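Local coordinates for methionine-binding lipoprotein MetQ (Bacillus subtilis subsp. subtilis, PDB 4GOT), which probably binds methionine at the cell membrane and hands it to the permease of the MetNPQ ABC transporter, and also takes part in methionine sulfoxide transport, at residues T13-A18 against A182-L187; V37-L40 against M45-K48; K97-L102 against E125-I130. All coordinates share one frame; numbering follows the deposited sequence.

Contact 1: residues T13-A18 against A182-L187; sequences TKTPHA and AIQNKL
Q184 meets K14 and T15 largely through water, its carboxamide oxygen OE1 being reached by two waters that in turn receive the backbone N-H groups of these two consecutive residues. Water 1 donates to Q184 OE1 at 2.9 Å and takes the N-H of K14, while water 3 receives the N-H of T15 and is placed to donate to Q184 OE1 as well, though it has more acceptors in reach than protons. Farther out, water 2 joins K14 NZ, at 2.7 Å, to the carbonyl oxygen of Q184. Direct contact is by van der Waals touch of methyl and methylene groups on polar atoms and backbone. With OG1 anti to the backbone N (chi1 -178°), T15 sends its methyl CG2 against the helix backbone, 3.6 Å from Q184 N, and turns OG1 to CG2 of I183 at 3.7 Å. The side chain of Q184 runs out extended and crosses that of K14 at about a right angle, so that its amide end comes against K14 CB. In this type II periplasmic-binding-protein fold the contact spans the two lobes: helix 14-29 follows strand 7-12 of one sheet, and helix 179-184 follows strand 174-177 of the other. The link lies beside the cleft, where H17 touches the bound selenomethionine and both T13 and H17 pack on N180. A cis peptide bond joins T15 to P16. On the other partner, a Schellman motif with K186 as its C-prime residue ends the helix just after Q184, L187 N bonding to A182 O at 3.0 Å and K186 N to I183 O at 2.8 Å.

Contact 2: residues V37-L40 against M45-K48; sequences VKVL and MYNK
L40 and Y46 point opposite ways as their side chains pass, the leucine lying over one face of the phenol ring. L40 CB sits 3.9 Å from the ring centroid and 24° off the normal, a CH-pi contact displaced toward the hydroxyl end, with CZ the nearest ring atom. The phenol oxygen reaches back over the strand's exit: L40 N donates to Y46 OH at 2.9 Å with an N-H...O angle of 154°. Farther along the leucine, CD1 packs against CB of M45, a selenomethionine in this structure, at 3.8 Å. The bend at chi3 (65°) curls the M45 chain back, which brings CE within 3.9 Å of L40 CD2. A phenylalanine in place of Y46 would probably keep the ring over L40 CB but leave the L40 N-H without its acceptor. The ring also stacks on F60 of the ligand pocket, and OH makes a weak hydrogen bond to A12 O. The contact thus folds the start of helix 44-51 back on the end of edge strand 34-38, which is hydrogen-bonded to strand 7-12 through K38, while V39 packs against K14 and A18 of helix 14-29.

Contact 3: residues K97-L102 against E125-I130; sequences KSLKDL and ENAGLI
L129 fits its branched end into a hollow between L99 and L102, just beyond the Schellman motif that closes helix 117-126 at G128. The hollow is formed by the 3-10 segment 99-101 and L102, the residue that follows it; L102 N bonds to L99 O at 3.2 Å, and both leucine side chains start out toward the helix end. The methyl CD1 of L129 serves as the bump, 4.0 Å from L99 CB and 4.1 Å from L102 CD1. L102 and L129 cross at about a right angle, meeting through these CD1 methyls alone. A second, smaller fit lies on the helix side of the glycine: CD1 of L99 presses on the CB of A127 at 3.3 Å, tighter than usual van der Waals contact. G128, with positive phi, turns the chain between the two projections, A127 and L129. The contact lies within one lobe of the binding-protein fold, where it joins the connection between strands 90-92 and 107-111 to the end of the helix that follows 107-111. L124 and L153 also pack on L129, and E195 touches L99. The other methyl of L129, CD2, rests 3.8 Å from the carbonyl oxygen of L99.

Overall arrangement
From the N terminus, the chain leaves strand 7-12 and enters 13-18, which opens the longest loop; contact 1 closes it only at 182-187, after 163 intervening residues. Contacts 2 and 3 are both nested inside this loop and follow one another in series. Contact 2 closes a short turn between edge strand 34-38 and helix 44-51, and it touches contact 1 directly, T13 CA lying 3.3 Å from Y46 OH. Contact 3 closes its loop entirely within the other lobe, on the opposite side of the chain's centre, with its centre about 35 Å from that of contact 2. Contact 1 ties helix 14-29 to helix 179-184 across the lobes; contact 3 stays with helix 117-126.

Contact 1: residues T13-A18 against A182-L187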
ATOM      1  N   THR A  13       4.951   5.982   5.788  1.00 21.52           N
ATOM      2  CA  THR A  13       4.091   6.927   5.097  1.00 21.65           C
ATOM      3  C   THR A  13       3.187   7.580   6.177  1.00 23.01           C
ATOM      4  O   THR A  13       2.943   6.978   7.254  1.00 24.67           O
ATOM      5  CB  THR A  13       3.293   6.223   3.940  1.00 20.74           C
ATOM      6  OG1 THR A  13       2.818   4.932   4.360  1.00 21.84           O
ATOM      7  CG2 THR A  13       4.178   6.031   2.648  1.00 19.65           C
ATOM      8  N   LYS A  14       2.728   8.802   5.902  1.00 24.28           N
ATOM      9  CA  LYS A  14       2.065   9.656   6.890  1.00 26.12           C
ATOM     10  C   LYS A  14       0.863   9.063   7.562  1.00 25.33           C
ATOM     11  O   LYS A  14       0.718   9.195   8.788  1.00 24.97           O
ATOM     12  CB  LYS A  14       1.615  10.981   6.284  1.00 28.48           C
ATOM     13  CG  LYS A  14       1.235  12.009   7.353  1.00 32.06           C
ATOM     14  CD  LYS A  14       1.350  13.402   6.771  1.00 39.46           C
ATOM     15  CE  LYS A  14       0.716  14.492   7.631  1.00 46.51           C
ATOM     16  NZ  LYS A  14       0.116  15.506   6.703  1.00 49.07           N
ATOM     17  N   THR A  15       0.016   8.429   6.753  1.00 25.35           N
ATOM     18  CA  THR A  15      -1.219   7.815   7.214  1.00 28.81           C
ATOM     19  C   THR A  15      -1.628   6.601   6.322  1.00 29.48           C
ATOM     20  O   THR A  15      -1.608   6.672   5.098  1.00 28.89           O
ATOM     21  CB  THR A  15      -2.362   8.881   7.374  1.00 28.79           C
ATOM     22  OG1 THR A  15      -3.542   8.255   7.881  1.00 29.12           O
ATOM     23  CG2 THR A  15      -2.664   9.618   6.047  1.00 28.00           C
ATOM     24  N   PRO A  16      -2.010   5.489   6.951  1.00 27.94           N
ATOM     25  CA  PRO A  16      -2.150   5.348   8.423  1.00 27.71           C
ATOM     26  C   PRO A  16      -0.869   5.003   9.179  1.00 25.48           C
ATOM     27  O   PRO A  16      -0.894   4.958  10.417  1.00 25.19           O
ATOM     28  CB  PRO A  16      -3.087   4.145   8.556  1.00 26.68           C
ATOM     29  CG  PRO A  16      -2.800   3.326   7.350  1.00 26.64           C
ATOM     30  CD  PRO A  16      -2.545   4.302   6.236  1.00 27.51           C
ATOM     31  N   HIS A  17       0.222   4.733   8.451  1.00 22.87           N
ATOM     32  CA  HIS A  17       1.350   4.019   9.018  1.00 22.88           C
ATOM     33  C   HIS A  17       2.041   4.843  10.147  1.00 22.96           C
ATOM     34  O   HIS A  17       2.281   4.297  11.262  1.00 22.99           O
ATOM     35  CB  HIS A  17       2.371   3.596   7.937  1.00 23.85           C
ATOM     36  CG  HIS A  17       1.789   2.849   6.791  1.00 23.95           C
ATOM     37  ND1 HIS A  17       0.885   3.418   5.926  1.00 23.86           N
ATOM     38  CD2 HIS A  17       2.033   1.601   6.307  1.00 27.33           C
ATOM     39  CE1 HIS A  17       0.500   2.512   5.035  1.00 24.79           C
ATOM     40  NE2 HIS A  17       1.215   1.411   5.213  1.00 22.82           N
ATOM     41  N   ALA A  18       2.339   6.121   9.916  1.00 24.47           N
ATOM     42  CA  ALA A  18       2.983   6.939  10.988  1.00 25.21           C
ATOM     43  C   ALA A  18       2.016   7.148  12.197  1.00 28.67           C
ATOM     44  O   ALA A  18       2.442   7.180  13.325  1.00 27.75           O
ATOM     45  CB  ALA A  18       3.498   8.297  10.491  1.00 24.93           C
ATOM     46  N   ALA A 182      -5.061   8.199  -0.427  1.00 21.97           N
ATOM     47  CA  ALA A 182      -6.456   8.642  -0.363  1.00 22.76           C
ATOM     48  C   ALA A 182      -6.754   9.320   0.952  1.00 23.14           C
ATOM     49  O   ALA A 182      -7.319  10.394   0.974  1.00 24.31           O
ATOM     50  CB  ALA A 182      -7.410   7.459  -0.574  1.00 23.34           C
ATOM     51  N   ILE A 183      -6.418   8.673   2.074  1.00 25.58           N
ATOM     52  CA  ILE A 183      -6.632   9.255   3.418  1.00 25.48           C
ATOM     53  C   ILE A 183      -5.767  10.520   3.640  1.00 25.11           C
ATOM     54  O   ILE A 183      -6.257  11.465   4.235  1.00 26.18           O
ATOM     55  CB  ILE A 183      -6.413   8.244   4.579  1.00 26.32           C
ATOM     56  CG1 ILE A 183      -7.431   7.089   4.487  1.00 27.49           C
ATOM     57  CG2 ILE A 183      -6.649   8.892   5.955  1.00 26.46           C
ATOM     58  CD1 ILE A 183      -7.118   5.992   5.464  1.00 27.76           C
ATOM     59  N   GLN A 184      -4.530  10.523   3.126  1.00 23.44           N
ATOM     60  CA  GLN A 184      -3.649  11.688   3.211  1.00 25.27           C
ATOM     61  C   GLN A 184      -4.247  12.960   2.549  1.00 26.93           C
ATOM     62  O   GLN A 184      -4.079  14.048   3.073  1.00 33.46           O
ATOM     63  CB  GLN A 184      -2.234  11.366   2.637  1.00 24.58           C
ATOM     64  CG  GLN A 184      -1.192  12.463   2.985  1.00 25.30           C
ATOM     65  CD  GLN A 184       0.248  12.083   2.655  1.00 25.29           C
ATOM     66  OE1 GLN A 184       0.587  10.900   2.504  1.00 26.27           O
ATOM     67  NE2 GLN A 184       1.135  13.096   2.610  1.00 27.66           N
ATOM     68  N   ASN A 185      -4.947  12.777   1.421  1.00 29.23           N
ATOM     69  CA  ASN A 185      -5.804  13.766   0.753  1.00 32.23           C
ATOM     70  C   ASN A 185      -7.204  13.983   1.395  1.00 31.93           C
ATOM     71  O   ASN A 185      -8.037  14.613   0.801  1.00 32.20           O
ATOM     72  CB  ASN A 185      -6.037  13.289  -0.700  1.00 36.09           C
ATOM     73  CG  ASN A 185      -6.503  14.399  -1.639  1.00 40.36           C
ATOM     74  OD1 ASN A 185      -5.850  15.441  -1.779  1.00 42.45           O
ATOM     75  ND2 ASN A 185      -7.623  14.164  -2.319  1.00 33.53           N
ATOM     76  N   LYS A 186      -7.473  13.422   2.565  1.00 32.08           N
ATOM     77  CA  LYS A 186      -8.754  13.628   3.263  1.00 35.49           C
ATOM     78  C   LYS A 186      -9.968  12.976   2.574  1.00 35.85           C
ATOM     79  O   LYS A 186     -11.114  13.398   2.782  1.00 35.95           O
ATOM     80  CB  LYS A 186      -9.025  15.123   3.483  1.00 39.24           C
ATOM     81  CG  LYS A 186      -7.856  15.901   4.077  1.00 43.98           C
ATOM     82  CD  LYS A 186      -7.369  15.308   5.390  1.00 50.71           C
ATOM     83  CE  LYS A 186      -6.644  16.344   6.269  1.00 64.24           C
ATOM     84  NZ  LYS A 186      -5.370  16.875   5.692  1.00 66.00           N
ATOM     85  N   LEU A 187      -9.713  11.969   1.753  1.00 31.91           N
ATOM     86  CA  LEU A 187     -10.792  11.146   1.218  1.00 36.80           C
ATOM     87  C   LEU A 187     -11.127  10.029   2.216  1.00 33.53           C
ATOM     88  O   LEU A 187     -10.299   9.573   2.966  1.00 31.73           O
ATOM     89  CB  LEU A 187     -10.400  10.549  -0.148  1.00 35.86           C
ATOM     90  CG  LEU A 187     -10.224  11.543  -1.307  1.00 40.41           C
ATOM     91  CD1 LEU A 187      -9.586  10.849  -2.524  1.00 32.59           C
ATOM     92  CD2 LEU A 187     -11.574  12.191  -1.634  1.00 36.52           C
TER
HETATM   93  O   HOH W   1       3.271  10.083   3.231  1.00 21.25           O
HETATM   94  O   HOH W   2      -2.150  15.215   5.319  1.00 46.50           O
HETATM   95  O   HOH W   3       0.148   8.292   3.580  1.00 25.56           O

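Contact 2: residues V37-L40 against M45-K48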
ATOM      1  N   VAL A  37       9.998   8.293  14.269  1.00 33.28           N
ATOM      2  CA  VAL A  37       9.319   8.093  12.971  1.00 33.94           C
ATOM      3  C   VAL A  37       9.702   9.180  11.947  1.00 31.79           C
ATOM      4  O   VAL A  37       9.620  10.375  12.244  1.00 33.31           O
ATOM      5  CB  VAL A  37       7.780   8.041  13.120  1.00 35.15           C
ATOM      6  CG1 VAL A  37       7.143   7.605  11.803  1.00 34.91           C
ATOM      7  CG2 VAL A  37       7.403   7.088  14.270  1.00 34.07           C
ATOM      8  N   LYS A  38      10.176   8.740  10.782  1.00 29.51           N
ATOM      9  CA  LYS A  38      10.459   9.602   9.629  1.00 32.40           C
ATOM     10  C   LYS A  38       9.410   9.369   8.522  1.00 29.76           C
ATOM     11  O   LYS A  38       9.169   8.201   8.117  1.00 30.12           O
ATOM     12  CB  LYS A  38      11.869   9.298   9.051  1.00 36.17           C
ATOM     13  CG  LYS A  38      13.012   9.319  10.065  1.00 44.04           C
ATOM     14  CD  LYS A  38      13.357  10.726  10.492  1.00 49.72           C
ATOM     15  CE  LYS A  38      14.288  10.761  11.703  1.00 57.24           C
ATOM     16  NZ  LYS A  38      15.720  10.543  11.348  1.00 61.62           N
ATOM     17  N   VAL A  39       8.790  10.451   8.035  1.00 26.10           N
ATOM     18  CA  VAL A  39       7.847  10.359   6.885  1.00 25.31           C
ATOM     19  C   VAL A  39       8.655  10.858   5.667  1.00 24.84           C
ATOM     20  O   VAL A  39       9.362  11.867   5.767  1.00 26.71           O
ATOM     21  CB  VAL A  39       6.575  11.227   7.095  1.00 25.87           C
ATOM     22  CG1 VAL A  39       5.662  11.099   5.906  1.00 22.96           C
ATOM     23  CG2 VAL A  39       5.825  10.880   8.408  1.00 26.31           C
ATOM     24  N   LEU A  40       8.555  10.168   4.533  1.00 25.69           N
ATOM     25  CA  LEU A  40       9.344  10.528   3.322  1.00 27.57           C
ATOM     26  C   LEU A  40       8.382  10.936   2.187  1.00 27.40           C
ATOM     27  O   LEU A  40       7.188  10.617   2.248  1.00 26.67           O
ATOM     28  CB  LEU A  40      10.296   9.370   2.938  1.00 26.05           C
ATOM     29  CG  LEU A  40      11.288   8.985   4.052  1.00 26.24           C
ATOM     30  CD1 LEU A  40      12.013   7.732   3.606  1.00 24.64           C
ATOM     31  CD2 LEU A  40      12.282  10.157   4.373  1.00 25.63           C
HETATM   32  N   MSE A  45      11.596   6.285  -1.761  1.00 28.15           N
HETATM   33  CA  MSE A  45      12.550   6.687  -0.744  1.00 27.72           C
HETATM   34  C   MSE A  45      12.726   5.715   0.438  1.00 26.50           C
HETATM   35  O   MSE A  45      13.787   5.701   1.092  1.00 28.29           O
HETATM   36  CB  MSE A  45      12.192   8.088  -0.206  1.00 28.74           C
HETATM   37  CG  MSE A  45      12.372   9.128  -1.259  1.00 32.29           C
HETATM   38 SE   MSE A  45      12.058  10.918  -0.513  0.75 33.32          SE
HETATM   39  CE  MSE A  45      13.565  10.992   0.745  1.00 28.42           C
ATOM     40  N   TYR A  46      11.701   4.920   0.734  1.00 24.50           N
ATOM     41  CA  TYR A  46      11.635   4.184   2.000  1.00 23.79           C
ATOM     42  C   TYR A  46      12.647   3.024   2.047  1.00 25.09           C
ATOM     43  O   TYR A  46      13.377   2.905   3.000  1.00 29.27           O
ATOM     44  CB  TYR A  46      10.200   3.705   2.240  1.00 22.62           C
ATOM     45  CG  TYR A  46       9.264   4.854   2.558  1.00 23.94           C
ATOM     46  CD1 TYR A  46       8.627   5.572   1.556  1.00 23.77           C
ATOM     47  CD2 TYR A  46       9.043   5.250   3.879  1.00 24.14           C
ATOM     48  CE1 TYR A  46       7.792   6.669   1.869  1.00 25.78           C
ATOM     49  CE2 TYR A  46       8.239   6.346   4.188  1.00 24.86           C
ATOM     50  CZ  TYR A  46       7.603   7.050   3.197  1.00 23.38           C
ATOM     51  OH  TYR A  46       6.752   8.095   3.554  1.00 23.14           O
ATOM     52  N   ASN A  47      12.705   2.190   1.011  1.00 27.27           N
ATOM     53  CA  ASN A  47      13.679   1.086   0.962  1.00 26.92           C
ATOM     54  C   ASN A  47      15.100   1.586   0.831  1.00 28.99           C
ATOM     55  O   ASN A  47      16.039   0.990   1.396  1.00 29.19           O
ATOM     56  CB  ASN A  47      13.329   0.121  -0.162  1.00 28.77           C
ATOM     57  CG  ASN A  47      12.191  -0.797   0.223  1.00 27.37           C
ATOM     58  OD1 ASN A  47      12.031  -1.127   1.421  1.00 27.41           O
ATOM     59  ND2 ASN A  47      11.393  -1.218  -0.756  1.00 26.07           N
ATOM     60  N   LYS A  48      15.275   2.701   0.118  1.00 30.42           N
ATOM     61  CA  LYS A  48      16.590   3.344   0.029  1.00 30.76           C
ATOM     62  C   LYS A  48      17.113   3.767   1.408  1.00 30.78           C
ATOM     63  O   LYS A  48      18.292   3.521   1.736  1.00 30.41           O
ATOM     64  CB  LYS A  48      16.562   4.543  -0.922  1.00 34.55           C
ATOM     65  CG  LYS A  48      17.939   5.170  -1.142  1.00 37.16           C
ATOM     66  CD  LYS A  48      17.981   5.949  -2.445  1.00 43.76           C
ATOM     67  CE  LYS A  48      19.392   6.067  -2.984  1.00 49.27           C
ATOM     68  NZ  LYS A  48      20.286   6.614  -1.932  1.00 54.92           N
TER

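Contact 3: residues K97-L102 against E125-I130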
ATOM      1  N   LYS A  97     -20.462   6.989 -11.663  1.00 45.11           N
ATOM      2  CA  LYS A  97     -20.924   6.425 -10.397  1.00 49.89           C
ATOM      3  C   LYS A  97     -20.444   4.988 -10.189  1.00 43.91           C
ATOM      4  O   LYS A  97     -20.336   4.509  -9.058  1.00 42.60           O
ATOM      5  CB  LYS A  97     -22.462   6.476 -10.357  1.00 60.69           C
ATOM      6  CG  LYS A  97     -23.036   6.685  -8.969  1.00 76.46           C
ATOM      7  CD  LYS A  97     -22.657   8.040  -8.374  1.00 87.06           C
ATOM      8  CE  LYS A  97     -23.233   8.177  -6.961  1.00104.06           C
ATOM      9  NZ  LYS A  97     -22.802   9.437  -6.286  1.00113.08           N
ATOM     10  N   SER A  98     -20.146   4.305 -11.285  1.00 41.30           N
ATOM     11  CA  SER A  98     -19.635   2.942 -11.222  1.00 39.65           C
ATOM     12  C   SER A  98     -18.891   2.560 -12.507  1.00 37.31           C
ATOM     13  O   SER A  98     -18.991   3.232 -13.517  1.00 37.66           O
ATOM     14  CB  SER A  98     -20.789   1.955 -10.959  1.00 40.34           C
ATOM     15  OG  SER A  98     -21.608   1.939 -12.057  1.00 41.59           O
ATOM     16  N   LEU A  99     -18.137   1.470 -12.470  1.00 36.70           N
ATOM     17  CA  LEU A  99     -17.339   1.088 -13.637  1.00 38.24           C
ATOM     18  C   LEU A  99     -18.230   0.622 -14.815  1.00 41.26           C
ATOM     19  O   LEU A  99     -17.857   0.800 -15.982  1.00 46.52           O
ATOM     20  CB  LEU A  99     -16.281   0.007 -13.275  1.00 38.10           C
ATOM     21  CG  LEU A  99     -15.141   0.243 -12.288  1.00 36.17           C
ATOM     22  CD1 LEU A  99     -14.516  -1.116 -11.937  1.00 35.67           C
ATOM     23  CD2 LEU A  99     -14.101   1.247 -12.834  1.00 32.67           C
ATOM     24  N   LYS A 100     -19.409   0.071 -14.520  1.00 43.18           N
ATOM     25  CA  LYS A 100     -20.328  -0.396 -15.573  1.00 46.03           C
ATOM     26  C   LYS A 100     -20.779   0.759 -16.482  1.00 47.76           C
ATOM     27  O   LYS A 100     -21.260   0.533 -17.607  1.00 45.08           O
ATOM     28  CB  LYS A 100     -21.552  -1.082 -14.951  1.00 49.03           C
ATOM     29  CG  LYS A 100     -22.310  -0.203 -13.952  1.00 53.15           C
ATOM     30  CD  LYS A 100     -23.814  -0.441 -13.885  1.00 56.60           C
ATOM     31  CE  LYS A 100     -24.196  -1.505 -12.879  1.00 60.21           C
ATOM     32  NZ  LYS A 100     -25.609  -1.977 -13.118  1.00 67.25           N
ATOM     33  N   ASP A 101     -20.617   1.996 -15.989  1.00 47.92           N
ATOM     34  CA  ASP A 101     -21.154   3.192 -16.660  1.00 48.97           C
ATOM     35  C   ASP A 101     -20.123   3.852 -17.566  1.00 48.76           C
ATOM     36  O   ASP A 101     -20.487   4.709 -18.356  1.00 49.95           O
ATOM     37  CB  ASP A 101     -21.693   4.211 -15.634  1.00 47.84           C
ATOM     38  CG  ASP A 101     -22.998   3.755 -14.950  1.00 51.65           C
ATOM     39  OD1 ASP A 101     -23.645   2.783 -15.395  1.00 49.68           O
ATOM     40  OD2 ASP A 101     -23.401   4.398 -13.958  1.00 55.87           O
ATOM     41  N   LEU A 102     -18.848   3.462 -17.449  1.00 44.76           N
ATOM     42  CA  LEU A 102     -17.799   4.003 -18.312  1.00 44.39           C
ATOM     43  C   LEU A 102     -18.114   3.713 -19.777  1.00 44.73           C
ATOM     44  O   LEU A 102     -18.632   2.631 -20.115  1.00 47.73           O
ATOM     45  CB  LEU A 102     -16.404   3.444 -17.959  1.00 44.77           C
ATOM     46  CG  LEU A 102     -15.829   3.688 -16.553  1.00 42.78           C
ATOM     47  CD1 LEU A 102     -14.595   2.810 -16.328  1.00 38.50           C
ATOM     48  CD2 LEU A 102     -15.551   5.166 -16.307  1.00 39.65           C
ATOM     49  N   GLU A 125     -10.692  -6.578 -14.214  1.00 38.47           N
ATOM     50  CA  GLU A 125     -11.113  -7.873 -14.756  1.00 41.71           C
ATOM     51  C   GLU A 125     -12.303  -8.407 -13.941  1.00 43.03           C
ATOM     52  O   GLU A 125     -13.265  -8.941 -14.499  1.00 46.60           O
ATOM     53  CB  GLU A 125      -9.942  -8.870 -14.787  1.00 43.22           C
ATOM     54  CG  GLU A 125     -10.337 -10.250 -15.333  1.00 50.52           C
ATOM     55  CD  GLU A 125      -9.166 -11.229 -15.435  1.00 54.17           C
ATOM     56  OE1 GLU A 125      -8.369 -11.330 -14.458  1.00 62.09           O
ATOM     57  OE2 GLU A 125      -9.055 -11.893 -16.493  1.00 60.67           O
ATOM     58  N   ASN A 126     -12.216  -8.261 -12.622  1.00 44.65           N
ATOM     59  CA  ASN A 126     -13.299  -8.615 -11.708  1.00 45.66           C
ATOM     60  C   ASN A 126     -14.588  -7.809 -11.983  1.00 44.64           C
ATOM     61  O   ASN A 126     -15.688  -8.354 -11.833  1.00 41.67           O
ATOM     62  CB  ASN A 126     -12.851  -8.407 -10.246  1.00 50.43           C
ATOM     63  CG  ASN A 126     -13.998  -8.601  -9.255  1.00 62.12           C
ATOM     64  OD1 ASN A 126     -14.344  -9.731  -8.920  1.00 67.85           O
ATOM     65  ND2 ASN A 126     -14.618  -7.502  -8.813  1.00 63.50           N
ATOM     66  N   ALA A 127     -14.446  -6.527 -12.370  1.00 43.74           N
ATOM     67  CA  ALA A 127     -15.595  -5.671 -12.821  1.00 44.47           C
ATOM     68  C   ALA A 127     -16.183  -6.060 -14.192  1.00 45.56           C
ATOM     69  O   ALA A 127     -17.243  -5.561 -14.571  1.00 44.98           O
ATOM     70  CB  ALA A 127     -15.224  -4.175 -12.818  1.00 41.39           C
ATOM     71  N   GLY A 128     -15.520  -6.975 -14.907  1.00 47.08           N
ATOM     72  CA  GLY A 128     -15.941  -7.421 -16.242  1.00 44.84           C
ATOM     73  C   GLY A 128     -15.564  -6.478 -17.388  1.00 43.48           C
ATOM     74  O   GLY A 128     -16.066  -6.616 -18.481  1.00 41.57           O
ATOM     75  N   LEU A 129     -14.669  -5.519 -17.159  1.00 41.60           N
ATOM     76  CA  LEU A 129     -14.268  -4.596 -18.218  1.00 43.50           C
ATOM     77  C   LEU A 129     -13.189  -5.170 -19.143  1.00 46.08           C
ATOM     78  O   LEU A 129     -13.180  -4.815 -20.301  1.00 52.84           O
ATOM     79  CB  LEU A 129     -13.755  -3.280 -17.632  1.00 41.85           C
ATOM     80  CG  LEU A 129     -14.686  -2.463 -16.736  1.00 42.33           C
ATOM     81  CD1 LEU A 129     -13.955  -1.201 -16.316  1.00 42.26           C
ATOM     82  CD2 LEU A 129     -15.979  -2.138 -17.450  1.00 42.49           C
ATOM     83  N   ILE A 130     -12.261  -5.989 -18.618  1.00 44.76           N
ATOM     84  CA  ILE A 130     -11.159  -6.602 -19.392  1.00 43.00           C
ATOM     85  C   ILE A 130     -10.988  -8.073 -19.030  1.00 44.45           C
ATOM     86  O   ILE A 130     -11.529  -8.533 -18.023  1.00 44.08           O
ATOM     87  CB  ILE A 130      -9.800  -5.882 -19.174  1.00 41.34           C
ATOM     88  CG1 ILE A 130      -9.311  -6.010 -17.722  1.00 39.42           C
ATOM     89  CG2 ILE A 130      -9.898  -4.429 -19.600  1.00 39.77           C
ATOM     90  CD1 ILE A 130      -7.880  -5.537 -17.508  1.00 38.00           C
TER